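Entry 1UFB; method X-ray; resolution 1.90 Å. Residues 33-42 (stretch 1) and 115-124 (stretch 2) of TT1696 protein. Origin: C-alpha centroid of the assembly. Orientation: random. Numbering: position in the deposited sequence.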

ATOM      1  N   ALA A  33      -4.943   3.643   2.314  1.00 19.19           N
ATOM      2  CA  ALA A  33      -4.477   3.751   3.681  1.00 21.65           C
ATOM      3  C   ALA A  33      -5.640   3.536   4.641  1.00 20.62           C
ATOM      4  O   ALA A  33      -5.445   2.963   5.668  1.00 22.40           O
ATOM      5  N   ALA A  34      -6.861   3.953   4.298  1.00 21.67           N
ATOM      6  CA  ALA A  34      -7.996   3.717   5.179  1.00 22.26           C
ATOM      7  C   ALA A  34      -8.302   2.213   5.237  1.00 22.88           C
ATOM      8  O   ALA A  34      -8.599   1.635   6.304  1.00 21.89           O
ATOM      9  N   GLN A  35      -8.304   1.555   4.082  1.00 21.20           N
ATOM     10  CA  GLN A  35      -8.536   0.084   4.146  1.00 21.67           C
ATOM     11  C   GLN A  35      -7.398  -0.562   5.026  1.00 22.23           C
ATOM     12  O   GLN A  35      -7.665  -1.508   5.797  1.00 23.18           O
ATOM     13  N   GLN A  36      -6.167  -0.054   4.902  1.00 19.52           N
ATOM     14  CA  GLN A  36      -5.051  -0.620   5.657  1.00 20.10           C
ATOM     15  C   GLN A  36      -5.222  -0.380   7.160  1.00 22.16           C
ATOM     16  O   GLN A  36      -4.819  -1.226   7.992  1.00 21.92           O
ATOM     17  N   ALA A  37      -5.803   0.791   7.515  1.00 22.34           N
ATOM     18  CA  ALA A  37      -6.069   1.071   8.946  1.00 21.03           C
ATOM     19  C   ALA A  37      -7.069   0.044   9.446  1.00 19.83           C
ATOM     20  O   ALA A  37      -6.868  -0.562  10.509  1.00 21.88           O
ATOM     21  N   ALA A  38      -8.146  -0.155   8.677  1.00 20.01           N
ATOM     22  CA  ALA A  38      -9.166  -1.116   9.111  1.00 22.06           C
ATOM     23  C   ALA A  38      -8.629  -2.538   9.239  1.00 22.37           C
ATOM     24  O   ALA A  38      -8.913  -3.277  10.196  1.00 23.04           O
ATOM     25  N   GLU A  39      -7.828  -2.928   8.257  1.00 20.30           N
ATOM     26  CA  GLU A  39      -7.252  -4.252   8.224  1.00 21.50           C
ATOM     27  C   GLU A  39      -6.345  -4.489   9.463  1.00 21.78           C
ATOM     28  O   GLU A  39      -6.417  -5.533  10.174  1.00 23.55           O
ATOM     29  N   ALA A  40      -5.416  -3.562   9.675  1.00 19.50           N
ATOM     30  CA  ALA A  40      -4.449  -3.684  10.805  1.00 21.43           C
ATOM     31  C   ALA A  40      -5.215  -3.700  12.187  1.00 22.75           C
ATOM     32  O   ALA A  40      -4.872  -4.513  13.109  1.00 25.05           O
ATOM     33  N   ALA A  41      -6.237  -2.864  12.288  1.00 23.61           N
ATOM     34  CA  ALA A  41      -7.016  -2.801  13.554  1.00 22.97           C
ATOM     35  C   ALA A  41      -7.683  -4.129  13.794  1.00 23.27           C
ATOM     36  O   ALA A  41      -7.616  -4.653  14.936  1.00 26.25           O
ATOM     37  N   LEU A  42      -8.327  -4.712  12.750  1.00 22.20           N
ATOM     38  CA  LEU A  42      -8.977  -5.992  12.953  1.00 22.30           C
ATOM     39  C   LEU A  42      -7.969  -7.095  13.202  1.00 24.20           C
ATOM     40  O   LEU A  42      -8.227  -7.961  13.989  1.00 24.93           O
ATOM     41  N   LEU A 115     -15.307   5.431   7.506  1.00 22.42           N
ATOM     42  CA  LEU A 115     -15.569   3.991   7.655  1.00 27.23           C
ATOM     43  C   LEU A 115     -14.432   3.305   8.441  1.00 24.81           C
ATOM     44  O   LEU A 115     -14.675   2.451   9.301  1.00 27.62           O
ATOM     45  N   ALA A 116     -13.204   3.685   8.149  1.00 23.37           N
ATOM     46  CA  ALA A 116     -12.085   3.096   8.857  1.00 24.65           C
ATOM     47  C   ALA A 116     -12.122   3.502  10.320  1.00 24.80           C
ATOM     48  O   ALA A 116     -11.833   2.667  11.227  1.00 23.61           O
ATOM     49  N   GLN A 117     -12.502   4.759  10.574  1.00 24.73           N
ATOM     50  CA  GLN A 117     -12.596   5.197  11.981  1.00 28.53           C
ATOM     51  C   GLN A 117     -13.645   4.375  12.742  1.00 26.07           C
ATOM     52  O   GLN A 117     -13.453   4.004  13.912  1.00 29.10           O
ATOM     53  N   LYS A 118     -14.763   4.066  12.096  1.00 25.36           N
ATOM     54  CA  LYS A 118     -15.781   3.201  12.758  1.00 29.81           C
ATOM     55  C   LYS A 118     -15.192   1.843  13.126  1.00 29.73           C
ATOM     56  O   LYS A 118     -15.435   1.284  14.233  1.00 29.10           O
ATOM     57  N   ILE A 119     -14.389   1.295  12.207  1.00 30.30           N
ATOM     58  CA  ILE A 119     -13.763  -0.001  12.468  1.00 24.18           C
ATOM     59  C   ILE A 119     -12.787   0.097  13.639  1.00 27.54           C
ATOM     60  O   ILE A 119     -12.805  -0.753  14.558  1.00 29.42           O
ATOM     61  N   LEU A 120     -11.935   1.124  13.610  1.00 25.41           N
ATOM     62  CA  LEU A 120     -10.952   1.357  14.666  1.00 27.27           C
ATOM     63  C   LEU A 120     -11.637   1.523  16.021  1.00 24.32           C
ATOM     64  O   LEU A 120     -11.170   0.960  17.044  1.00 28.10           O
ATOM     65  N   ALA A 121     -12.733   2.263  16.016  1.00 25.14           N
ATOM     66  CA  ALA A 121     -13.437   2.563  17.320  1.00 28.38           C
ATOM     67  C   ALA A 121     -14.061   1.289  17.880  1.00 28.99           C
ATOM     68  O   ALA A 121     -14.018   1.048  19.075  1.00 32.14           O
ATOM     69  N   PHE A 122     -14.625   0.477  17.003  1.00 29.24           N
ATOM     70  CA  PHE A 122     -15.222  -0.824  17.378  1.00 32.43           C
ATOM     71  C   PHE A 122     -14.075  -1.668  17.970  1.00 33.98           C
ATOM     72  O   PHE A 122     -14.179  -2.238  19.070  1.00 34.33           O
ATOM     73  N   VAL A 123     -12.948  -1.736  17.269  1.00 31.73           N
ATOM     74  CA  VAL A 123     -11.837  -2.507  17.798  1.00 29.36           C
ATOM     75  C   VAL A 123     -11.342  -1.967  19.168  1.00 33.73           C
ATOM     76  O   VAL A 123     -11.049  -2.741  20.102  1.00 33.61           O
ATOM     77  N   GLU A 124     -11.215  -0.652  19.287  1.00 32.28           N
ATOM     78  CA  GLU A 124     -10.693  -0.097  20.547  1.00 39.29           C
ATOM     79  C   GLU A 124     -11.628  -0.440  21.714  1.00 41.17           C
ATOM     80  O   GLU A 124     -11.175  -0.734  22.821  1.00 41.66           O
TER

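The striking feature of this contact is how close two nearly parallel helices come on an alanine face: their axes approach to 8.6 Å with 13° between their N-to-C directions, and the CA atoms of A38 and A116 lie 5.1 Å apart. Stretch 1 offers A34, A37, A38 and A41 before any larger residue joins in. With only methyl groups on that surface, the opposing side chains reach the backbone itself. The CB of A116 sits 3.4 Å from the O of A34, and CD2 of L120 lies 3.6 Å from the O of A37.

The first layer is alanine against alanine. A116 points toward stretch 1, and its CB lies 4.0 Å from the CB of A34 and 4.3 Å from the CB of A37, both of which point toward it in turn.

One turn on, size is traded across the gap. L120 leaves its helix sideways, yet its end comes nearer; chi1 is -110°, between the usual wells, with chi2 in m. This bent course carries CD2 to 3.3 Å from the CB of A41, a tight apolar contact, while the CB of A37 stands 4.3 Å from the same CD2. A41, pointing toward stretch 2, has more of its area covered by the other helix than any other residue here. I119, with chi1 and chi2 both m, also points toward stretch 1 and places CG2 4.0 Å from the CB of A38.

Toward the C-terminal end, the alanine surface gives way to L42. Its CA-to-CB bond is sideways, but the m, t rotamer brings the branched end closer: CG lies 3.8 Å from I119 CG2, and CD2 lies 3.6 Å from V123 CG2. The same CD2 approaches the edge of the F122 ring, near its plane, at 4.3 Å from CE2. V123, with chi1 in t, points toward stretch 1 and meets A41 through both methyls, CG2 4.0 Å from the CB of A41 and CG1 3.5 Å from its O.

No hydrogen bond crosses between the stretches; the side chains meet through apolar contacts, and 403 Å² is buried over both sides. The polar side chains stay off the interface. Q35 and E39 point away from stretch 2 and pair along their own helix, Q35 NE2 donating to E39 OE1 at 2.9 Å, while Q117 points away on the other helix. The pattern to read is that alanines lie where the helices come closest, with A116 against A34 and A37, while larger side chains from both helices, L42, I119, L120, F122 and V123, pack around them further along.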

ATOM      1  CB  ALA A  33      -3.726   5.134   3.924  1.00 18.83           C
ATOM      2  CB  ALA A  34      -9.246   4.496   4.665  1.00 24.62           C
ATOM      3  CB  GLN A  35      -8.483  -0.532   2.713  1.00 20.70           C
ATOM      4  CG  GLN A  35      -8.627  -2.087   2.640  1.00 19.87           C
ATOM      5  CD  GLN A  35      -7.313  -2.847   3.011  1.00 23.08           C
ATOM      6  OE1 GLN A  35      -6.221  -2.303   2.889  1.00 22.12           O
ATOM      7  NE2 GLN A  35      -7.441  -4.161   3.421  1.00 21.32           N
ATOM      8  CB  GLN A  36      -3.716  -0.025   5.166  1.00 20.24           C
ATOM      9  CG  GLN A  36      -3.238  -0.583   3.822  1.00 18.16           C
ATOM     10  CD  GLN A  36      -2.785  -2.044   3.969  1.00 21.53           C
ATOM     11  OE1 GLN A  36      -3.534  -3.055   3.664  1.00 22.31           O
ATOM     12  NE2 GLN A  36      -1.560  -2.187   4.439  1.00 17.84           N
ATOM     13  CB  ALA A  37      -6.660   2.466   9.128  1.00 20.92           C
ATOM     14  CB  ALA A  38     -10.379  -1.112   8.134  1.00 22.75           C
ATOM     15  CB  GLU A  39      -6.410  -4.350   6.892  1.00 20.61           C
ATOM     16  CG  GLU A  39      -5.930  -5.821   6.621  1.00 21.35           C
ATOM     17  CD  GLU A  39      -4.867  -5.909   5.527  1.00 21.35           C
ATOM     18  OE1 GLU A  39      -5.140  -5.543   4.385  1.00 20.94           O
ATOM     19  OE2 GLU A  39      -3.754  -6.384   5.820  1.00 20.14           O
ATOM     20  CB  ALA A  40      -3.409  -2.488  10.748  1.00 20.76           C
ATOM     21  CB  ALA A  41      -8.078  -1.709  13.494  1.00 22.50           C
ATOM     22  CB  LEU A  42      -9.927  -6.344  11.792  1.00 23.31           C
ATOM     23  CG  LEU A  42     -11.168  -5.436  11.774  1.00 23.42           C
ATOM     24  CD1 LEU A  42     -11.980  -5.612  10.554  1.00 18.40           C
ATOM     25  CD2 LEU A  42     -12.053  -5.808  13.016  1.00 24.51           C
ATOM     26  CB  LEU A 115     -15.773   3.347   6.247  1.00 26.82           C
ATOM     27  CG  LEU A 115     -16.968   3.919   5.448  1.00 25.74           C
ATOM     28  CD1 LEU A 115     -17.062   3.251   4.058  1.00 27.72           C
ATOM     29  CD2 LEU A 115     -18.252   3.658   6.244  1.00 25.59           C
ATOM     30  CB  ALA A 116     -10.741   3.515   8.215  1.00 23.94           C
ATOM     31  CB  GLN A 117     -12.922   6.717  12.040  1.00 30.60           C
ATOM     32  CG  GLN A 117     -13.235   7.167  13.401  1.00 34.92           C
ATOM     33  CD  GLN A 117     -12.089   6.857  14.382  1.00 39.32           C
ATOM     34  OE1 GLN A 117     -10.902   6.901  14.030  1.00 36.97           O
ATOM     35  NE2 GLN A 117     -12.452   6.565  15.617  1.00 40.47           N
ATOM     36  CB  LYS A 118     -16.954   2.936  11.815  1.00 32.70           C
ATOM     37  CG  LYS A 118     -17.781   4.109  11.471  1.00 36.72           C
ATOM     38  CD  LYS A 118     -19.002   3.589  10.731  1.00 42.55           C
ATOM     39  CE  LYS A 118     -19.760   4.729  10.044  1.00 48.42           C
ATOM     40  NZ  LYS A 118     -20.986   4.156   9.313  1.00 52.01           N
ATOM     41  CB  ILE A 119     -13.013  -0.530  11.226  1.00 27.58           C
ATOM     42  CG1 ILE A 119     -14.009  -0.747  10.060  1.00 28.66           C
ATOM     43  CG2 ILE A 119     -12.251  -1.832  11.581  1.00 23.62           C
ATOM     44  CD1 ILE A 119     -14.895  -1.970  10.157  1.00 33.31           C
ATOM     45  CB  LEU A 120     -10.187   2.664  14.402  1.00 27.52           C
ATOM     46  CG  LEU A 120      -8.744   2.376  14.024  1.00 37.52           C
ATOM     47  CD1 LEU A 120      -8.041   1.711  15.258  1.00 40.24           C
ATOM     48  CD2 LEU A 120      -8.785   1.438  12.755  1.00 38.97           C
ATOM     49  CB  ALA A 121     -14.501   3.666  17.107  1.00 28.88           C
ATOM     50  CB  PHE A 122     -15.832  -1.461  16.108  1.00 34.08           C
ATOM     51  CG  PHE A 122     -16.088  -2.951  16.193  1.00 38.97           C
ATOM     52  CD1 PHE A 122     -17.240  -3.454  16.794  1.00 38.54           C
ATOM     53  CD2 PHE A 122     -15.159  -3.858  15.646  1.00 39.37           C
ATOM     54  CE1 PHE A 122     -17.458  -4.834  16.862  1.00 39.00           C
ATOM     55  CE2 PHE A 122     -15.373  -5.247  15.711  1.00 38.01           C
ATOM     56  CZ  PHE A 122     -16.520  -5.732  16.320  1.00 36.35           C
ATOM     57  CB  VAL A 123     -10.652  -2.518  16.779  1.00 29.56           C
ATOM     58  CG1 VAL A 123      -9.383  -3.007  17.485  1.00 27.73           C
ATOM     59  CG2 VAL A 123     -11.002  -3.465  15.588  1.00 23.63           C
ATOM     60  CB  GLU A 124     -10.477   1.425  20.440  1.00 37.78           C
ATOM     61  CG  GLU A 124      -9.157   1.779  19.710  1.00 38.98           C
ATOM     62  CD  GLU A 124      -9.157   3.180  19.038  1.00 45.71           C
ATOM     63  OE1 GLU A 124     -10.208   3.882  19.081  1.00 44.63           O
ATOM     64  OE2 GLU A 124      -8.103   3.550  18.452  1.00 44.63           O
TER